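Local coordinates for pentalenene synthase (Streptomyces chartreusis NRRL 3882, PDB 6Q4S), which probably converts farnesyl diphosphate, in a magnesium-dependent cyclisation, into the bicyclic sesquiterpene alcohol 7-epi-alpha-eudesmol, at residues Leu136-Arg141 against Ala189-Arg194; Asp12-Glu17 against Thr57-Ser62; Leu19-Ala24 against Ser62-Val67. One frame throughout, in Å; residues are numbered along the deposited sequence. Where two conformers were deposited one is given.

Interaction 1. Residues Leu136-Arg141 against Ala189-Arg194; sequences LTWQTR and AGERSR
Glu-191 OE1 is gripped by two N-H donors: NH1 of Arg-141 reaches it from across the contact at 2.7 Å, and the backbone N of Val-198 comes from the chain beyond helix 183-194. The partner oxygen OE2 takes NH2 of Arg-141, again at 2.7 Å. This is an end-on fork, one nitrogen to each oxygen, both arriving on the syn lone pairs along nearly straight bonds. Guanidinium and carboxylate meet tip to tip with their planes only 4° apart. A bend at chi3 of Arg-141 (58°) turns NE off the line of the chain. Asp-188 serves both side chains that flank Glu-191: its carboxylate makes a salt bridge to Arg-141 NH2, so a second acid shares the positive charge, which probably keeps Arg-141 charged, and its carbonyl accepts a hydrogen bond from Trp-138 NE1.

Trp-138 lies beside this bridge. The CD1-NE1 edge of its ring runs past the Glu-191 side chain, with NE1 3.8 Å from Glu-191 CB and the carboxylate turned steeply against the ring. Further round the indole, CZ2 sits 4.1 Å from Ala-189 CA and 4.2 Å from Arg-192 CB. The rest of Arg-192 leads away, its guanidinium going to Tyr-129 O and Asp-65.

The axes of the two short helical segments come within 11.0 Å, their directions 137° apart, so long side chains rather than backbone close the gap. A largely buried contact, with an ion pair flanked by an indole, thus ties helix 136-161 to helix 183-194 within the all-helical terpene synthase fold.

Interaction 2. Residues Asp12-Glu17 against Thr57-Ser62; sequences DTPVSE and TYPHAS
The imidazole of His-60 meets the pyrrolidine of Pro-14 obliquely, CE1 lying 4.3 Å from Pro-14 CG, while the ring of His-303 on helix 288-313 also packs against it at a steep tilt. The second proline, Pro-59, is closer in. Its CB lies 4.1 Å from Pro-14 CB and just 3.1 Å from the carbonyl O of Pro-14, a tight carbon-to-oxygen approach.

Pro-59 opens the middle of a type I turn from Tyr-58 to Ala-61, whose closing backbone bond is weak. The turn carries the chain from helix 50-57 to helix 63-79, and the carbonyl of Pro-59 faces the loop segment at Ser-16. There Ser-16 CA makes a CA-H...O contact with Pro-59 O at 3.6 Å.

The hydroxyl of Ser-16 stands anti to its own backbone N (chi1 173°) and gives its proton to a water at 2.7 Å, while the N-H of His-18 donates to the same OG. That water spends both of its own protons on the turn, bonding to Pro-59 O at 2.6 Å and to Ala-61 O at 2.6 Å.

No direct hydrogen bond joins the two loops. Their chemistry is proline against proline backed by one well-held water, so the two turn carbonyls and the Ser-16 hydroxyl meet through that bridging water rather than directly.

Interaction 3. Residues Leu19-Ala24 against Ser62-Val67; sequences LEYARA and SADDMV
Tyr-21 and Met-66 both send CG anti to the backbone N, with chi1 of 168° in the tyrosine and -177° in the methionine; this sets CG of Tyr-21 on the side of the second segment and brings CG of Met-66 to Ala-22. In Val-67 the methyl CG2 stands beside the backbone N, and it is this branch that faces helix 19-32.

Ala-22 meets two residues of helix 63-79 with its one methyl. Its CB has Met-66 CG at 3.6 Å and Val-67 CG2 at 3.7 Å, and with so small a side chain the backbones come close: the CA atoms of Ala-22 and Val-67 are 4.8 Å apart. One turn back on the second helix, Ala-63 CB sits obliquely to the ring of Tyr-21, 3.7 Å from CE2. The same ring carbon has Val-67 CG2 at 4.3 Å, also oblique to the ring, so the phenol lies against two residues one turn apart. The phenol oxygen reaches past the alanine, and Tyr-21 OH makes a weak hydrogen bond of 3.5 Å to Asp-64 OD1. Asp-64 has its CB directed away, and only the carboxylate swings back to meet the phenol.

Helix 63-79 starts right here. Ser-62 is its N-cap, with OG accepting the N-H of Asp-65 at 3.3 Å.

The short axes pass 8.6 Å apart and cross at -48°. Helix 50-57 fits in alongside: Leu-19 rests on its Pro-51 and Ala-55, Met-66 on its Ala-54. A turn further along helix 63-79, Met-70 touches both Leu-19 and Ala-22, so helix 19-32 packs against the first turns of helix 63-79 and also against helix 50-57.

How the interactions relate
Interactions 2 and 3 have centres about 11 Å apart and cross along the chain: 12-17 and 19-24 are followed by 57-62 and 62-67, with Ser-62 common to both. Met-66 joins them, its CE packing against Tyr-58, Ala-61 and Ser-16. Interaction 1 comes later in the sequence, its centre about 17 Å from that of interaction 2 and 19 Å from that of interaction 3. Interactions 2 and 3 set the N-terminal residues against the start of helix 63-79. Helix 183-194 of interaction 1 meets the same region, through Ser-193 against Tyr-58 and Ala-61 and a salt bridge from Arg-192 to Asp-65. The far end of helix 63-79 leads into the likely magnesium-binding DDXXD motif.

Interaction 1. Residues Leu136-Arg141 against Ala189-Arg194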
loop_
_atom_site.group_PDB
_atom_site.type_symbol
_atom_site.label_atom_id
_atom_site.label_comp_id
_atom_site.label_asym_id
_atom_site.label_seq_id
_atom_site.Cartn_x
_atom_site.Cartn_y
_atom_site.Cartn_z
ATOM N N LEU A 136 0.408 0.278 -12.680
ATOM C CA LEU A 136 -0.327 0.183 -11.442
ATOM C C LEU A 136 0.287 -0.909 -10.492
ATOM O O LEU A 136 0.373 -0.709 -9.281
ATOM C CB LEU A 136 -1.828 -0.087 -11.705
ATOM C CG LEU A 136 -2.684 -0.081 -10.411
ATOM C CD1 LEU A 136 -2.661 1.303 -9.755
ATOM C CD2 LEU A 136 -4.097 -0.496 -10.775
ATOM N N THR A 137 0.761 -1.997 -11.081
ATOM C CA THR A 137 1.384 -3.094 -10.352
ATOM C C THR A 137 2.629 -2.560 -9.612
ATOM O O THR A 137 2.814 -2.860 -8.444
ATOM C CB THR A 137 1.746 -4.292 -11.307
ATOM O OG1 THR A 137 0.548 -4.894 -11.796
ATOM C CG2 THR A 137 2.546 -5.395 -10.597
ATOM N N TRP A 138 3.465 -1.794 -10.303
ATOM C CA TRP A 138 4.674 -1.269 -9.707
ATOM C C TRP A 138 4.321 -0.230 -8.632
ATOM O O TRP A 138 4.926 -0.226 -7.540
ATOM C CB TRP A 138 5.612 -0.640 -10.758
ATOM C CG TRP A 138 6.845 -0.113 -10.137
ATOM C CD1 TRP A 138 8.021 -0.805 -9.957
ATOM C CD2 TRP A 138 7.045 1.172 -9.545
ATOM N NE1 TRP A 138 8.930 -0.010 -9.324
ATOM C CE2 TRP A 138 8.376 1.213 -9.078
ATOM C CE3 TRP A 138 6.251 2.309 -9.391
ATOM C CZ2 TRP A 138 8.876 2.299 -8.387
ATOM C CZ3 TRP A 138 6.758 3.393 -8.724
ATOM C CH2 TRP A 138 8.064 3.420 -8.283
ATOM N N GLN A 139 3.352 0.659 -8.912
ATOM C CA GLN A 139 2.976 1.690 -7.969
ATOM C C GLN A 139 2.416 1.078 -6.671
ATOM O O GLN A 139 2.685 1.600 -5.584
ATOM C CB GLN A 139 1.953 2.660 -8.587
ATOM C CG GLN A 139 2.526 3.440 -9.724
ATOM C CD GLN A 139 1.484 4.351 -10.364
ATOM O OE1 GLN A 139 0.861 5.095 -9.673
ATOM N NE2 GLN A 139 1.339 4.303 -11.649
ATOM N N THR A 140 1.662 0.020 -6.791
ATOM C CA THR A 140 1.112 -0.702 -5.614
ATOM C C THR A 140 2.211 -1.333 -4.779
ATOM O O THR A 140 2.234 -1.177 -3.581
ATOM C CB THR A 140 0.163 -1.787 -6.084
ATOM O OG1 THR A 140 -1.016 -1.151 -6.588
ATOM C CG2 THR A 140 -0.202 -2.755 -4.989
ATOM N N ARG A 141 3.118 -2.032 -5.454
ATOM C CA ARG A 141 4.266 -2.614 -4.814
ATOM C C ARG A 141 5.120 -1.548 -4.099
ATOM O O ARG A 141 5.459 -1.737 -2.929
ATOM C CB ARG A 141 5.074 -3.449 -5.816
ATOM C CG ARG A 141 6.464 -3.845 -5.326
ATOM C CD ARG A 141 6.955 -5.158 -5.926
ATOM N NE ARG A 141 7.003 -5.143 -7.386
ATOM C CZ ARG A 141 7.913 -4.535 -8.150
ATOM N NH1 ARG A 141 7.786 -4.596 -9.504
ATOM N NH2 ARG A 141 8.914 -3.841 -7.625
ATOM N N ALA A 189 12.629 1.093 -6.709
ATOM C CA ALA A 189 12.835 2.251 -7.515
ATOM C C ALA A 189 13.863 1.979 -8.631
ATOM O O ALA A 189 14.023 2.831 -9.507
ATOM C CB ALA A 189 13.304 3.415 -6.685
ATOM N N GLY A 190 14.621 0.875 -8.550
ATOM C CA GLY A 190 15.568 0.558 -9.587
ATOM C C GLY A 190 14.889 0.390 -10.957
ATOM O O GLY A 190 15.454 0.740 -12.006
ATOM N N GLU A 191 13.678 -0.134 -10.923
ATOM C CA GLU A 191 12.878 -0.375 -12.116
ATOM C C GLU A 191 12.501 1.021 -12.711
ATOM O O GLU A 191 12.673 1.254 -13.902
ATOM C CB GLU A 191 11.613 -1.151 -11.736
ATOM C CG GLU A 191 11.836 -2.615 -11.504
ATOM C CD GLU A 191 10.754 -3.263 -10.662
ATOM O OE1 GLU A 191 9.800 -3.899 -11.190
ATOM O OE2 GLU A 191 10.837 -3.106 -9.438
ATOM N N ARG A 192 12.088 1.972 -11.877
ATOM C CA ARG A 192 11.840 3.327 -12.374
ATOM C C ARG A 192 13.075 3.995 -12.981
ATOM O O ARG A 192 12.940 4.652 -14.012
ATOM C CB ARG A 192 11.225 4.221 -11.288
ATOM C CG ARG A 192 11.181 5.718 -11.574
ATOM C CD ARG A 192 10.275 5.910 -12.800
ATOM N NE ARG A 192 10.095 7.330 -13.004
ATOM C CZ ARG A 192 10.908 8.065 -13.758
ATOM N NH1 ARG A 192 11.940 7.508 -14.327
ATOM N NH2 ARG A 192 10.717 9.356 -13.936
ATOM N N SER A 193 14.221 3.841 -12.327
ATOM C CA SER A 193 15.447 4.500 -12.702
ATOM C C SER A 193 16.005 4.033 -14.050
ATOM O O SER A 193 16.581 4.830 -14.790
ATOM C CB SER A 193 16.496 4.254 -11.635
ATOM O OG SER A 193 17.730 4.733 -12.076
ATOM N N ARG A 194 15.829 2.759 -14.344
ATOM C CA ARG A 194 16.373 2.133 -15.502
ATOM C C ARG A 194 15.351 1.843 -16.585
ATOM O O ARG A 194 15.731 1.583 -17.710
ATOM C CB ARG A 194 17.054 0.874 -15.080
ATOM C CG ARG A 194 17.982 0.304 -16.152
ATOM C CD ARG A 194 18.675 -0.936 -15.626
ATOM N NE ARG A 194 19.650 -1.438 -16.574
ATOM C CZ ARG A 194 20.442 -2.473 -16.374
ATOM N NH1 ARG A 194 20.425 -3.176 -15.237
ATOM N NH2 ARG A 194 21.265 -2.807 -17.337
#

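Interaction 2. Residues Asp12-Glu17 against Thr57-Ser62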
loop_
_atom_site.group_PDB
_atom_site.type_symbol
_atom_site.label_atom_id
_atom_site.label_comp_id
_atom_site.label_asym_id
_atom_site.label_seq_id
_atom_site.Cartn_x
_atom_site.Cartn_y
_atom_site.Cartn_z
ATOM N N ASP A 12 30.780 -6.018 -9.075
ATOM C CA ASP A 12 31.469 -4.870 -9.688
ATOM C C ASP A 12 30.325 -4.045 -10.275
ATOM O O ASP A 12 29.481 -4.570 -11.039
ATOM C CB ASP A 12 32.471 -5.341 -10.768
ATOM C CG ASP A 12 33.265 -4.200 -11.371
ATOM O OD1 ASP A 12 33.563 -3.223 -10.645
ATOM O OD2 ASP A 12 33.613 -4.289 -12.572
ATOM N N THR A 13 30.262 -2.776 -9.914
ATOM C CA THR A 13 28.978 -2.095 -10.050
ATOM C C THR A 13 29.202 -0.696 -10.621
ATOM O O THR A 13 30.030 0.065 -10.097
ATOM C CB THR A 13 28.275 -2.272 -8.640
ATOM O OG1 THR A 13 27.114 -3.081 -8.752
ATOM C CG2 THR A 13 28.104 -1.067 -7.892
ATOM N N PRO A 14 28.466 -0.332 -11.714
ATOM C CA PRO A 14 28.664 1.013 -12.279
ATOM C C PRO A 14 28.228 2.188 -11.395
ATOM O O PRO A 14 27.433 2.040 -10.472
ATOM C CB PRO A 14 27.881 0.972 -13.607
ATOM C CG PRO A 14 27.017 -0.247 -13.567
ATOM C CD PRO A 14 27.597 -1.193 -12.554
ATOM N N VAL A 15 28.804 3.335 -11.658
ATOM C CA VAL A 15 28.480 4.550 -11.001
ATOM C C VAL A 15 27.948 5.551 -12.014
ATOM O O VAL A 15 28.536 5.706 -13.071
ATOM C CB VAL A 15 29.721 5.101 -10.331
ATOM C CG1 VAL A 15 29.398 6.391 -9.618
ATOM C CG2 VAL A 15 30.236 4.081 -9.314
ATOM N N SER A 16 26.859 6.251 -11.712
ATOM C CA SER A 16 26.325 7.190 -12.693
ATOM C C SER A 16 27.328 8.296 -13.092
ATOM O O SER A 16 27.952 8.986 -12.238
ATOM C CB SER A 16 25.043 7.828 -12.208
ATOM O OG SER A 16 24.574 8.856 -13.060
ATOM N N GLU A 17 27.397 8.529 -14.399
ATOM C CA GLU A 17 28.122 9.716 -14.943
ATOM C C GLU A 17 27.470 11.057 -14.621
ATOM O O GLU A 17 28.101 12.149 -14.745
ATOM C CB GLU A 17 28.295 9.545 -16.460
ATOM C CG GLU A 17 27.016 9.724 -17.266
ATOM C CD GLU A 17 27.180 9.355 -18.732
ATOM O OE1 GLU A 17 28.267 9.645 -19.306
ATOM O OE2 GLU A 17 26.226 8.792 -19.316
ATOM N N THR A 57 23.809 3.785 -6.309
ATOM C CA THR A 57 22.668 2.881 -6.243
ATOM C C THR A 57 21.686 2.864 -7.429
ATOM O O THR A 57 20.995 1.834 -7.666
ATOM C CB THR A 57 21.857 3.077 -4.937
ATOM O OG1 THR A 57 21.400 4.419 -4.800
ATOM C CG2 THR A 57 22.754 2.782 -3.769
ATOM N N TYR A 58 21.635 3.958 -8.173
ATOM C CA TYR A 58 20.788 4.039 -9.378
ATOM C C TYR A 58 21.681 4.412 -10.592
ATOM O O TYR A 58 21.529 5.470 -11.173
ATOM C CB TYR A 58 19.688 5.085 -9.181
ATOM C CG TYR A 58 18.759 4.698 -8.030
ATOM C CD1 TYR A 58 18.041 3.517 -8.090
ATOM C CD2 TYR A 58 18.668 5.474 -6.902
ATOM C CE1 TYR A 58 17.258 3.102 -7.030
ATOM C CE2 TYR A 58 17.878 5.060 -5.835
ATOM C CZ TYR A 58 17.208 3.880 -5.898
ATOM O OH TYR A 58 16.368 3.437 -4.882
ATOM N N PRO A 59 22.650 3.564 -10.920
ATOM C CA PRO A 59 23.683 4.059 -11.877
ATOM C C PRO A 59 23.228 4.239 -13.321
ATOM O O PRO A 59 23.941 4.910 -14.079
ATOM C CB PRO A 59 24.761 2.977 -11.794
ATOM C CG PRO A 59 23.970 1.754 -11.477
ATOM C CD PRO A 59 22.975 2.222 -10.443
ATOM N N HIS A 60 22.080 3.667 -13.689
ATOM C CA HIS A 60 21.544 3.742 -15.052
ATOM C C HIS A 60 20.559 4.867 -15.289
ATOM O O HIS A 60 19.987 4.890 -16.337
ATOM C CB HIS A 60 20.912 2.436 -15.465
ATOM C CG HIS A 60 21.854 1.288 -15.458
ATOM N ND1 HIS A 60 22.892 1.170 -16.356
ATOM C CD2 HIS A 60 21.897 0.180 -14.675
ATOM C CE1 HIS A 60 23.552 0.051 -16.104
ATOM N NE2 HIS A 60 22.949 -0.580 -15.108
ATOM N N ALA A 61 20.382 5.786 -14.338
ATOM C CA ALA A 61 19.343 6.772 -14.449
ATOM C C ALA A 61 19.735 7.747 -15.534
ATOM O O ALA A 61 20.928 8.116 -15.635
ATOM C CB ALA A 61 19.185 7.507 -13.140
ATOM N N SER A 62 18.742 8.245 -16.289
ATOM C CA SER A 62 18.999 9.412 -17.106
ATOM C C SER A 62 19.373 10.558 -16.211
ATOM O O SER A 62 19.139 10.494 -14.975
ATOM C CB SER A 62 17.762 9.787 -17.902
ATOM O OG SER A 62 16.809 10.341 -17.031
HETATM O O HOH W 1 23.346 7.348 -14.872
#

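Interaction 3. Residues Leu19-Ala24 against Ser62-Val67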
loop_
_atom_site.group_PDB
_atom_site.type_symbol
_atom_site.label_atom_id
_atom_site.label_comp_id
_atom_site.label_asym_id
_atom_site.label_seq_id
_atom_site.Cartn_x
_atom_site.Cartn_y
_atom_site.Cartn_z
ATOM N N LEU A 19 26.595 12.363 -11.713
ATOM C CA LEU A 19 26.707 12.829 -10.335
ATOM C C LEU A 19 26.816 14.315 -10.204
ATOM O O LEU A 19 26.041 14.950 -9.453
ATOM C CB LEU A 19 27.887 12.107 -9.650
ATOM C CG LEU A 19 28.299 12.607 -8.285
ATOM C CD1 LEU A 19 27.147 12.529 -7.276
ATOM C CD2 LEU A 19 29.524 11.776 -7.861
ATOM N N GLU A 20 27.788 14.943 -10.889
ATOM C CA GLU A 20 27.963 16.404 -10.696
ATOM C C GLU A 20 26.831 17.229 -11.315
ATOM O O GLU A 20 26.373 18.208 -10.716
ATOM C CB GLU A 20 29.383 16.923 -11.136
ATOM C CG GLU A 20 30.559 16.350 -10.329
ATOM C CD GLU A 20 30.445 16.512 -8.777
ATOM O OE1 GLU A 20 29.851 17.497 -8.270
ATOM O OE2 GLU A 20 30.956 15.644 -8.012
ATOM N N TYR A 21 26.349 16.814 -12.480
ATOM C CA TYR A 21 25.227 17.539 -13.141
ATOM C C TYR A 21 23.989 17.587 -12.169
ATOM O O TYR A 21 23.417 18.649 -11.875
ATOM C CB TYR A 21 24.854 16.782 -14.444
ATOM C CG TYR A 21 23.562 17.244 -15.042
ATOM C CD1 TYR A 21 23.513 18.382 -15.846
ATOM C CD2 TYR A 21 22.360 16.587 -14.742
ATOM C CE1 TYR A 21 22.308 18.810 -16.395
ATOM C CE2 TYR A 21 21.150 17.034 -15.261
ATOM C CZ TYR A 21 21.138 18.162 -16.080
ATOM O OH TYR A 21 19.941 18.583 -16.595
ATOM N N ALA A 22 23.640 16.420 -11.659
ATOM C CA ALA A 22 22.429 16.268 -10.790
ATOM C C ALA A 22 22.588 16.787 -9.396
ATOM O O ALA A 22 21.663 17.449 -8.846
ATOM C CB ALA A 22 21.993 14.841 -10.808
ATOM N N ARG A 23 23.769 16.596 -8.800
ATOM C CA ARG A 23 24.096 17.213 -7.497
ATOM C C ARG A 23 23.798 18.685 -7.506
ATOM O O ARG A 23 23.208 19.219 -6.589
ATOM C CB ARG A 23 25.597 17.003 -7.103
ATOM C CG ARG A 23 25.959 17.371 -5.685
ATOM C CD ARG A 23 27.404 17.834 -5.495
ATOM N NE ARG A 23 28.333 16.804 -5.906
ATOM C CZ ARG A 23 28.650 15.755 -5.149
ATOM N NH1 ARG A 23 28.071 15.565 -3.970
ATOM N NH2 ARG A 23 29.513 14.865 -5.589
ATOM N N ALA A 24 24.267 19.380 -8.533
ATOM C CA ALA A 24 24.085 20.810 -8.588
ATOM C C ALA A 24 22.602 21.218 -8.606
ATOM O O ALA A 24 22.204 22.087 -7.879
ATOM C CB ALA A 24 24.823 21.394 -9.827
ATOM N N SER A 62 18.742 8.245 -16.289
ATOM C CA SER A 62 18.999 9.412 -17.106
ATOM C C SER A 62 19.373 10.558 -16.211
ATOM O O SER A 62 19.139 10.494 -14.975
ATOM C CB SER A 62 17.762 9.787 -17.902
ATOM O OG SER A 62 16.809 10.341 -17.031
ATOM N N ALA A 63 19.892 11.635 -16.796
ATOM C CA ALA A 63 20.323 12.734 -16.027
ATOM C C ALA A 63 19.185 13.430 -15.291
ATOM O O ALA A 63 19.394 13.933 -14.157
ATOM C CB ALA A 63 21.088 13.737 -16.876
ATOM N N ASP A 64 18.006 13.560 -15.906
ATOM C CA ASP A 64 16.958 14.299 -15.229
ATOM C C ASP A 64 16.381 13.415 -14.073
ATOM O O ASP A 64 15.914 13.937 -13.080
ATOM C CB ASP A 64 15.833 14.674 -16.177
ATOM C CG ASP A 64 16.253 15.711 -17.238
ATOM O OD1 ASP A 64 17.076 16.627 -16.956
ATOM O OD2 ASP A 64 15.700 15.597 -18.345
ATOM N N ASP A 65 16.293 12.130 -14.331
ATOM C CA ASP A 65 15.822 11.156 -13.331
ATOM C C ASP A 65 16.819 10.995 -12.181
ATOM O O ASP A 65 16.417 10.789 -11.043
ATOM C CB ASP A 65 15.583 9.822 -13.983
ATOM C CG ASP A 65 14.359 9.826 -14.892
ATOM O OD1 ASP A 65 13.487 10.721 -14.773
ATOM O OD2 ASP A 65 14.175 8.838 -15.626
ATOM N N MET A 66 18.099 11.208 -12.441
ATOM C CA MET A 66 19.080 11.212 -11.359
ATOM C C MET A 66 18.791 12.352 -10.414
ATOM O O MET A 66 18.858 12.196 -9.172
ATOM C CB MET A 66 20.524 11.277 -11.882
ATOM C CG MET A 66 21.581 11.219 -10.795
ATOM S SD MET A 66 21.501 9.816 -9.621
ATOM C CE MET A 66 21.745 8.540 -10.760
ATOM N N VAL A 67 18.381 13.497 -10.963
ATOM C CA VAL A 67 17.970 14.606 -10.110
ATOM C C VAL A 67 16.745 14.240 -9.160
ATOM O O VAL A 67 16.805 14.514 -7.992
ATOM C CB VAL A 67 17.589 15.882 -10.900
ATOM C CG1 VAL A 67 17.242 16.989 -9.892
ATOM C CG2 VAL A 67 18.789 16.362 -11.749
#